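4-alpha-glucanotransferase (Streptococcus agalactiae, PDB 6M6T) is an amylomaltase built on a TIM-barrel fold, modelled here with glycan bound in its pockets. Local coordinates at residues M217-V221 and W279-I283; P48-T52 and S63-N68; P232-K236 and I265-H271. All blocks are in the same frame, centred on the assembly; numbering follows the deposited sequence.

Contact 1: M217-V221 and W279-I283; sequences MPIYV and WIYRI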
loop_
_atom_site.group_PDB
_atom_site.type_symbol
_atom_site.label_atom_id
_atom_site.label_comp_id
_atom_site.label_asym_id
_atom_site.label_seq_id
_atom_site.Cartn_x
_atom_site.Cartn_y
_atom_site.Cartn_z
ATOM N N MET A 217 1.895 -0.312 5.364
ATOM C CA MET A 217 0.940 -0.984 6.250
ATOM C C MET A 217 -0.285 -0.108 6.474
ATOM O O MET A 217 -0.198 0.910 7.191
ATOM C CB MET A 217 1.585 -1.335 7.587
ATOM C CG MET A 217 0.730 -2.206 8.485
ATOM S SD MET A 217 1.666 -2.709 9.954
ATOM C CE MET A 217 1.006 -1.609 11.202
ATOM N N PRO A 218 -1.430 -0.443 5.885
ATOM C CA PRO A 218 -2.641 0.345 6.136
ATOM C C PRO A 218 -3.022 0.280 7.603
ATOM O O PRO A 218 -3.063 -0.803 8.195
ATOM C CB PRO A 218 -3.693 -0.330 5.249
ATOM C CG PRO A 218 -3.138 -1.702 4.960
ATOM C CD PRO A 218 -1.664 -1.552 4.941
ATOM N N ILE A 219 -3.295 1.460 8.185
ATOM C CA ILE A 219 -3.694 1.549 9.593
ATOM C C ILE A 219 -4.925 0.697 9.856
ATOM O O ILE A 219 -4.981 -0.048 10.841
ATOM C CB ILE A 219 -3.945 3.010 10.009
ATOM C CG1 ILE A 219 -4.524 3.043 11.428
ATOM C CG2 ILE A 219 -4.887 3.708 9.028
ATOM C CD1 ILE A 219 -4.644 4.437 12.070
ATOM N N TYR A 220 -5.919 0.781 8.979
ATOM C CA TYR A 220 -7.188 0.102 9.155
ATOM C C TYR A 220 -7.373 -0.976 8.091
ATOM O O TYR A 220 -6.827 -0.908 6.988
ATOM C CB TYR A 220 -8.361 1.086 9.073
ATOM C CG TYR A 220 -8.425 2.170 10.138
ATOM C CD1 TYR A 220 -8.427 1.855 11.499
ATOM C CD2 TYR A 220 -8.539 3.515 9.780
ATOM C CE1 TYR A 220 -8.516 2.852 12.481
ATOM C CE2 TYR A 220 -8.627 4.517 10.753
ATOM C CZ TYR A 220 -8.616 4.180 12.100
ATOM O OH TYR A 220 -8.685 5.186 13.044
ATOM N N VAL A 221 -8.191 -1.960 8.438
ATOM C CA VAL A 221 -8.696 -2.931 7.495
ATOM C C VAL A 221 -10.125 -2.532 7.143
ATOM O O VAL A 221 -10.687 -1.599 7.712
ATOM C CB VAL A 221 -8.622 -4.351 8.074
ATOM C CG1 VAL A 221 -7.196 -4.677 8.431
ATOM C CG2 VAL A 221 -9.462 -4.423 9.313
ATOM N N TRP A 279 -1.305 -6.073 17.202
ATOM C CA TRP A 279 -0.438 -5.092 16.561
ATOM C C TRP A 279 1.007 -5.571 16.515
ATOM O O TRP A 279 1.726 -5.304 15.543
ATOM C CB TRP A 279 -0.528 -3.770 17.309
ATOM C CG TRP A 279 -1.680 -2.930 16.899
ATOM C CD1 TRP A 279 -2.758 -2.594 17.662
ATOM C CD2 TRP A 279 -1.870 -2.296 15.627
ATOM N NE1 TRP A 279 -3.608 -1.786 16.942
ATOM C CE2 TRP A 279 -3.086 -1.593 15.689
ATOM C CE3 TRP A 279 -1.134 -2.259 14.446
ATOM C CZ2 TRP A 279 -3.580 -0.866 14.614
ATOM C CZ3 TRP A 279 -1.625 -1.532 13.386
ATOM C CH2 TRP A 279 -2.834 -0.848 13.476
ATOM N N ILE A 280 1.462 -6.251 17.569
ATOM C CA ILE A 280 2.800 -6.829 17.534
ATOM C C ILE A 280 2.898 -7.818 16.390
ATOM O O ILE A 280 3.906 -7.873 15.684
ATOM C CB ILE A 280 3.148 -7.486 18.881
ATOM C CG1 ILE A 280 3.078 -6.452 20.008
ATOM C CG2 ILE A 280 4.513 -8.167 18.810
ATOM C CD1 ILE A 280 4.161 -5.436 19.950
ATOM N N TYR A 281 1.830 -8.573 16.156
ATOM C CA TYR A 281 1.824 -9.540 15.060
ATOM C C TYR A 281 1.817 -8.847 13.696
ATOM O O TYR A 281 2.540 -9.256 12.771
ATOM C CB TYR A 281 0.626 -10.471 15.255
ATOM C CG TYR A 281 0.038 -11.102 14.029
ATOM C CD1 TYR A 281 0.583 -12.256 13.486
ATOM C CD2 TYR A 281 -1.100 -10.571 13.445
ATOM C CE1 TYR A 281 0.024 -12.847 12.365
ATOM C CE2 TYR A 281 -1.666 -11.151 12.336
ATOM C CZ TYR A 281 -1.106 -12.291 11.796
ATOM O OH TYR A 281 -1.687 -12.862 10.680
ATOM N N ARG A 282 1.033 -7.780 13.558
ATOM C CA ARG A 282 1.033 -7.019 12.311
ATOM C C ARG A 282 2.430 -6.493 11.990
ATOM O O ARG A 282 2.961 -6.730 10.895
ATOM C CB ARG A 282 0.034 -5.864 12.399
ATOM C CG ARG A 282 -1.429 -6.254 12.217
ATOM C CD ARG A 282 -2.257 -5.077 11.709
ATOM N NE ARG A 282 -1.949 -4.755 10.318
ATOM C CZ ARG A 282 -2.556 -3.798 9.626
ATOM N NH1 ARG A 282 -3.502 -3.068 10.203
ATOM N NH2 ARG A 282 -2.217 -3.570 8.366
ATOM N N ILE A 283 3.043 -5.793 12.958
ATOM C CA ILE A 283 4.368 -5.195 12.782
ATOM C C ILE A 283 5.416 -6.265 12.521
ATOM O O ILE A 283 6.333 -6.069 11.715
ATOM C CB ILE A 283 4.739 -4.351 14.020
ATOM C CG1 ILE A 283 3.806 -3.144 14.180
ATOM C CG2 ILE A 283 6.150 -3.875 13.926
ATOM C CD1 ILE A 283 4.083 -2.020 13.213
#

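Contact 2: P48-T52 and S63-N68; sequences PLTTT and SAVAGN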
loop_
_atom_site.group_PDB
_atom_site.type_symbol
_atom_site.label_atom_id
_atom_site.label_comp_id
_atom_site.label_asym_id
_atom_site.label_seq_id
_atom_site.Cartn_x
_atom_site.Cartn_y
_atom_site.Cartn_z
ATOM N N PRO A 48 0.568 -1.165 -0.482
ATOM C CA PRO A 48 0.375 -2.439 0.217
ATOM C C PRO A 48 0.101 -3.561 -0.766
ATOM O O PRO A 48 -0.479 -3.363 -1.839
ATOM C CB PRO A 48 -0.833 -2.181 1.124
ATOM C CG PRO A 48 -0.929 -0.735 1.240
ATOM C CD PRO A 48 -0.474 -0.198 -0.071
ATOM N N LEU A 49 0.537 -4.755 -0.393
ATOM C CA LEU A 49 0.308 -5.935 -1.203
ATOM C C LEU A 49 -0.965 -6.674 -0.807
ATOM O O LEU A 49 -1.127 -7.854 -1.137
ATOM C CB LEU A 49 1.523 -6.851 -1.108
ATOM C CG LEU A 49 2.805 -6.111 -1.480
ATOM C CD1 LEU A 49 3.958 -7.093 -1.551
ATOM C CD2 LEU A 49 2.614 -5.338 -2.800
ATOM N N THR A 50 -1.870 -6.012 -0.108
ATOM C CA THR A 50 -3.032 -6.724 0.378
ATOM C C THR A 50 -4.095 -6.829 -0.713
ATOM O O THR A 50 -3.991 -6.234 -1.795
ATOM C CB THR A 50 -3.608 -6.038 1.614
ATOM O OG1 THR A 50 -3.732 -4.633 1.359
ATOM C CG2 THR A 50 -2.717 -6.296 2.849
ATOM N N THR A 51 -5.141 -7.593 -0.389
ATOM C CA THR A 51 -6.236 -7.863 -1.309
ATOM C C THR A 51 -7.132 -6.635 -1.452
ATOM O O THR A 51 -7.192 -5.780 -0.564
ATOM C CB THR A 51 -7.045 -9.056 -0.800
ATOM O OG1 THR A 51 -7.592 -8.729 0.484
ATOM C CG2 THR A 51 -6.153 -10.302 -0.663
ATOM N N THR A 52 -7.834 -6.546 -2.580
ATOM C CA THR A 52 -8.629 -5.371 -2.889
ATOM C C THR A 52 -10.093 -5.736 -3.098
ATOM O O THR A 52 -10.434 -6.875 -3.431
ATOM C CB THR A 52 -8.109 -4.679 -4.136
ATOM O OG1 THR A 52 -8.470 -5.468 -5.277
ATOM C CG2 THR A 52 -6.609 -4.556 -4.076
ATOM N N SER A 63 -8.058 -8.669 4.194
ATOM C CA SER A 63 -7.182 -9.131 5.269
ATOM C C SER A 63 -5.960 -8.236 5.333
ATOM O O SER A 63 -5.515 -7.694 4.319
ATOM C CB SER A 63 -6.734 -10.588 5.091
ATOM O OG SER A 63 -5.640 -10.925 5.949
ATOM N N ALA A 64 -5.416 -8.100 6.541
ATOM C CA ALA A 64 -4.230 -7.288 6.776
ATOM C C ALA A 64 -2.922 -7.941 6.315
ATOM O O ALA A 64 -1.870 -7.301 6.435
ATOM C CB ALA A 64 -4.130 -6.954 8.265
ATOM N N VAL A 65 -2.943 -9.198 5.856
ATOM C CA VAL A 65 -1.717 -9.919 5.524
ATOM C C VAL A 65 -1.799 -10.639 4.193
ATOM O O VAL A 65 -0.766 -11.024 3.633
ATOM C CB VAL A 65 -1.344 -10.955 6.604
ATOM C CG1 VAL A 65 -0.841 -10.273 7.852
ATOM C CG2 VAL A 65 -2.516 -11.876 6.889
ATOM N N ALA A 66 -3.012 -10.886 3.703
ATOM C CA ALA A 66 -3.154 -11.731 2.525
ATOM C C ALA A 66 -2.601 -11.014 1.306
ATOM O O ALA A 66 -2.615 -9.777 1.229
ATOM C CB ALA A 66 -4.613 -12.114 2.286
ATOM N N GLY A 67 -2.104 -11.803 0.356
ATOM C CA GLY A 67 -1.548 -11.239 -0.861
ATOM C C GLY A 67 -2.616 -10.960 -1.897
ATOM O O GLY A 67 -3.472 -11.807 -2.167
ATOM N N ASN A 68 -2.572 -9.766 -2.481
ATOM C CA ASN A 68 -3.439 -9.469 -3.617
ATOM C C ASN A 68 -3.143 -10.433 -4.754
ATOM O O ASN A 68 -2.062 -10.397 -5.350
ATOM C CB ASN A 68 -3.258 -8.030 -4.100
ATOM C CG ASN A 68 -3.896 -7.779 -5.456
ATOM O OD1 ASN A 68 -4.839 -8.462 -5.852
ATOM N ND2 ASN A 68 -3.379 -6.791 -6.172
#

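Contact 3: P232-K236 and I265-H271; sequences PELFK and IYNWDYH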
loop_
_atom_site.group_PDB
_atom_site.type_symbol
_atom_site.label_atom_id
_atom_site.label_comp_id
_atom_site.label_asym_id
_atom_site.label_seq_id
_atom_site.Cartn_x
_atom_site.Cartn_y
_atom_site.Cartn_z
ATOM N N PRO A 232 -13.705 -10.128 16.360
ATOM C CA PRO A 232 -14.539 -8.911 16.412
ATOM C C PRO A 232 -14.242 -8.012 17.596
ATOM O O PRO A 232 -14.592 -6.822 17.553
ATOM C CB PRO A 232 -15.964 -9.470 16.496
ATOM C CG PRO A 232 -15.790 -10.800 17.170
ATOM C CD PRO A 232 -14.483 -11.344 16.660
ATOM N N GLU A 233 -13.613 -8.547 18.650
ATOM C CA GLU A 233 -13.344 -7.839 19.895
ATOM C C GLU A 233 -12.272 -6.763 19.745
ATOM O O GLU A 233 -11.952 -6.093 20.733
ATOM C CB GLU A 233 -12.942 -8.848 20.971
ATOM C CG GLU A 233 -11.661 -9.618 20.658
ATOM C CD GLU A 233 -11.883 -10.913 19.857
ATOM O OE1 GLU A 233 -10.947 -11.750 19.800
ATOM O OE2 GLU A 233 -12.978 -11.102 19.285
ATOM N N LEU A 234 -11.710 -6.589 18.549
ATOM C CA LEU A 234 -10.770 -5.514 18.260
ATOM C C LEU A 234 -11.461 -4.241 17.785
ATOM O O LEU A 234 -10.814 -3.180 17.730
ATOM C CB LEU A 234 -9.756 -5.955 17.190
ATOM C CG LEU A 234 -9.063 -7.304 17.362
ATOM C CD1 LEU A 234 -8.221 -7.659 16.141
ATOM C CD2 LEU A 234 -8.231 -7.289 18.623
ATOM N N PHE A 235 -12.752 -4.324 17.452
ATOM C CA PHE A 235 -13.490 -3.239 16.823
ATOM C C PHE A 235 -14.680 -2.815 17.681
ATOM O O PHE A 235 -15.074 -3.494 18.630
ATOM C CB PHE A 235 -13.972 -3.648 15.423
ATOM C CG PHE A 235 -12.880 -4.144 14.527
ATOM C CD1 PHE A 235 -12.485 -5.478 14.561
ATOM C CD2 PHE A 235 -12.254 -3.289 13.640
ATOM C CE1 PHE A 235 -11.466 -5.948 13.729
ATOM C CE2 PHE A 235 -11.239 -3.750 12.806
ATOM C CZ PHE A 235 -10.846 -5.082 12.852
ATOM N N LYS A 236 -15.227 -1.654 17.350
ATOM C CA LYS A 236 -16.483 -1.188 17.917
ATOM C C LYS A 236 -17.588 -1.666 16.988
ATOM O O LYS A 236 -17.996 -0.959 16.066
ATOM C CB LYS A 236 -16.484 0.330 18.047
ATOM C CG LYS A 236 -15.438 0.911 18.993
ATOM C CD LYS A 236 -15.490 2.443 19.001
ATOM C CE LYS A 236 -14.494 3.018 20.028
ATOM N NZ LYS A 236 -14.505 4.510 20.165
ATOM N N ILE A 265 -13.674 0.948 13.287
ATOM C CA ILE A 265 -12.886 1.691 14.256
ATOM C C ILE A 265 -12.374 0.728 15.320
ATOM O O ILE A 265 -12.993 -0.306 15.593
ATOM C CB ILE A 265 -13.775 2.796 14.845
ATOM C CG1 ILE A 265 -14.056 3.853 13.784
ATOM C CG2 ILE A 265 -13.183 3.386 16.074
ATOM C CD1 ILE A 265 -12.912 4.809 13.586
ATOM N N TYR A 266 -11.224 1.054 15.910
ATOM C CA TYR A 266 -10.620 0.181 16.907
ATOM C C TYR A 266 -11.211 0.425 18.298
ATOM O O TYR A 266 -11.477 1.566 18.693
ATOM C CB TYR A 266 -9.097 0.382 16.930
ATOM C CG TYR A 266 -8.400 -0.216 15.721
ATOM C CD1 TYR A 266 -8.518 -1.576 15.429
ATOM C CD2 TYR A 266 -7.642 0.577 14.856
ATOM C CE1 TYR A 266 -7.902 -2.127 14.321
ATOM C CE2 TYR A 266 -7.019 0.029 13.744
ATOM C CZ TYR A 266 -7.157 -1.320 13.476
ATOM O OH TYR A 266 -6.559 -1.883 12.371
ATOM N N ASN A 267 -11.427 -0.664 19.044
ATOM C CA ASN A 267 -11.730 -0.575 20.477
ATOM C C ASN A 267 -10.384 -0.614 21.185
ATOM O O ASN A 267 -9.953 -1.637 21.728
ATOM C CB ASN A 267 -12.658 -1.703 20.923
ATOM C CG ASN A 267 -12.973 -1.667 22.421
ATOM O OD1 ASN A 267 -13.251 -0.606 22.982
ATOM N ND2 ASN A 267 -12.935 -2.832 23.068
ATOM N N TRP A 268 -9.700 0.531 21.148
ATOM C CA TRP A 268 -8.314 0.581 21.586
ATOM C C TRP A 268 -8.152 0.128 23.034
ATOM O O TRP A 268 -7.041 -0.251 23.438
ATOM C CB TRP A 268 -7.762 1.996 21.392
ATOM C CG TRP A 268 -7.365 2.337 19.962
ATOM C CD1 TRP A 268 -8.055 3.123 19.086
ATOM C CD2 TRP A 268 -6.185 1.912 19.270
ATOM N NE1 TRP A 268 -7.384 3.215 17.891
ATOM C CE2 TRP A 268 -6.235 2.478 17.973
ATOM C CE3 TRP A 268 -5.090 1.110 19.616
ATOM C CZ2 TRP A 268 -5.237 2.265 17.024
ATOM C CZ3 TRP A 268 -4.092 0.900 18.670
ATOM C CH2 TRP A 268 -4.177 1.471 17.388
ATOM N N ASP A 269 -9.239 0.125 23.818
ATOM C CA ASP A 269 -9.160 -0.395 25.180
ATOM C C ASP A 269 -8.874 -1.891 25.185
ATOM O O ASP A 269 -7.992 -2.348 25.931
ATOM C CB ASP A 269 -10.443 -0.077 25.947
ATOM C CG ASP A 269 -10.626 1.422 26.186
ATOM O OD1 ASP A 269 -9.741 2.036 26.827
ATOM O OD2 ASP A 269 -11.648 1.985 25.720
ATOM N N TYR A 270 -9.586 -2.669 24.345
ATOM C CA TYR A 270 -9.285 -4.097 24.256
ATOM C C TYR A 270 -7.844 -4.323 23.843
ATOM O O TYR A 270 -7.214 -5.287 24.295
ATOM C CB TYR A 270 -10.208 -4.824 23.274
ATOM C CG TYR A 270 -9.858 -6.311 23.140
ATOM C CD1 TYR A 270 -10.337 -7.246 24.057
ATOM C CD2 TYR A 270 -9.045 -6.775 22.109
ATOM C CE1 TYR A 270 -10.017 -8.604 23.947
ATOM C CE2 TYR A 270 -8.718 -8.129 21.997
ATOM C CZ TYR A 270 -9.204 -9.034 22.918
ATOM O OH TYR A 270 -8.890 -10.372 22.807
ATOM N N HIS A 271 -7.301 -3.447 22.994
ATOM C CA HIS A 271 -5.899 -3.575 22.609
ATOM C C HIS A 271 -4.980 -3.349 23.803
ATOM O O HIS A 271 -4.109 -4.182 24.088
ATOM C CB HIS A 271 -5.569 -2.596 21.486
ATOM C CG HIS A 271 -6.334 -2.842 20.226
ATOM N ND1 HIS A 271 -5.718 -3.002 19.004
ATOM C CD2 HIS A 271 -7.665 -2.947 19.996
ATOM C CE1 HIS A 271 -6.638 -3.197 18.075
ATOM N NE2 HIS A 271 -7.829 -3.164 18.650
#

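Contact 1: M217-V221 and W279-I283
Arg-282 extends its guanidinium from the helix toward segment 217-221 and lies against the side chain of Met-217, whose SD sits over one face of the planar group. The closest approach of the two residues is Met-217 CG to Arg-282 NH2, 3.2 Å. At its edge the guanidinium meets the backbone. Arg-282 NH2 donates to Pro-218 O at 2.9 Å, and a second, weak bond runs from Arg-282 NH1 to the same Pro-218 O at 3.1 Å. One carbonyl just past strand 212-217 thus accepts from both terminal nitrogens. Met-217 CE continues into an apolar patch, 3.4 Å from Trp-279 CZ3 and 3.7 Å from Ile-283 CD1. The edge of the indole also reaches Ile-219 O, with Trp-279 CH2 at 3.5 Å. That carbonyl is hydrogen-bonded to Tyr-266 OH. Ile-219 belongs to the glycan pocket, and its side chain touches the bound 1,5-anhydro-D-glucitol. The contact therefore ties a pocket loop at the C-terminal end of a barrel strand to a barrel helix. Strand 212-217 lies beside strand 292-295, and helix 277-289 also packs on helix 324-335, through Trp-279 and Ile-283.

Contact 2: P48-T52 and S63-N68
This contact closes the loop that follows barrel strand 43-45, a loop whose intervening residues Ser-57, Tyr-59 and Gln-60 line the glycan pocket. A single backbone hydrogen bond joins the two parts, from Asn-68 N to Leu-49 O at 2.7 Å and nearly straight. Two CA-H...O contacts add to it. Gly-67 CA shares the acceptor Leu-49 O at 3.4 Å, and Thr-50 CA lies 3.2 Å from Ala-66 O. The threonine methyls fill in around the backbone. Thr-50 CG2 lies 3.5 Å from Ser-63 O, and Thr-51 CG2 lies 3.4 Å from Gly-67 O. Two polar ends find partners in the same loop: Thr-50 OG1 with Ser-61 OG, and Asn-68 OD1 with His-70 N. Ser-63 OG accepts from Val-65 N at 3.2 Å, which makes an ST turn. Leu-49 and Ala-66 pack on helix 182-208. With no regular strand on either side, this is a long beta-alpha loop pinched at its base, an arrangement that fits the pocket-forming loops of a TIM barrel.

Contact 3: P232-K236 and I265-H271
Leu-234 O is the busiest acceptor here, taking two hydrogen bonds. Asn-267 N donates to Leu-234 O at 2.9 Å, and His-271 NE2 donates to Leu-234 O at 3.1 Å. NE2 of His-271 is therefore protonated. The third bond runs the other way, from Lys-236 N to Ile-265 O at 3.1 Å. The two backbone bonds bracket Phe-235 and Tyr-266, which form a single beta bridge. CA-H...O contacts add to it, with Phe-235 CA 3.2 Å from Ile-265 O. Asn-267 is the N-cap residue of helix 268-273, so the bridge runs into a helix start. Glu-233 CG sits over the face of the Tyr-270 ring, 3.7 Å from its centroid, a CH-pi contact. Leu-234 CD2 meets Tyr-270 CE2 at 3.5 Å. The Phe-235 and Tyr-266 rings are nearly parallel, planes at 27°, but offset, with centroids 5.7 Å apart and little overlap. Two polar ends are satisfied outside the two segments: Lys-236 NZ forms a salt bridge with Glu-306 and a hydrogen bond with Tyr-304, and Tyr-266 OH bonds to Ile-219 O. The contact thus pairs two backbone bonds with side-chain packing, and His-271 bonds the first turn of helix 268-273 to 3-10 segment 232-234.

Overall arrangement
Both segments of contact 2 precede contact 1; those of contact 3 fall between the two of contact 1. Contacts 1 and 2 have centres about 11 Å apart and touch, as Ala-64 packs on Arg-282 and Val-221, and Pro-48 on Pro-218. Contact 2 and segment 217-221 belong to loops after the adjacent barrel strands 43-45 and 212-217. Contact 3 lies about 13 Å from contact 1, centre to centre, and meets it through Tyr-220, Tyr-266 and Trp-279. Contacts 2 and 3 do not touch, with centres about 21 Å and nearest atoms about 7 Å apart. Ile-265 of contact 3 packs on strands 245-249 and 303-308 of the antiparallel sheet, so contact 1 links barrel loops to that region.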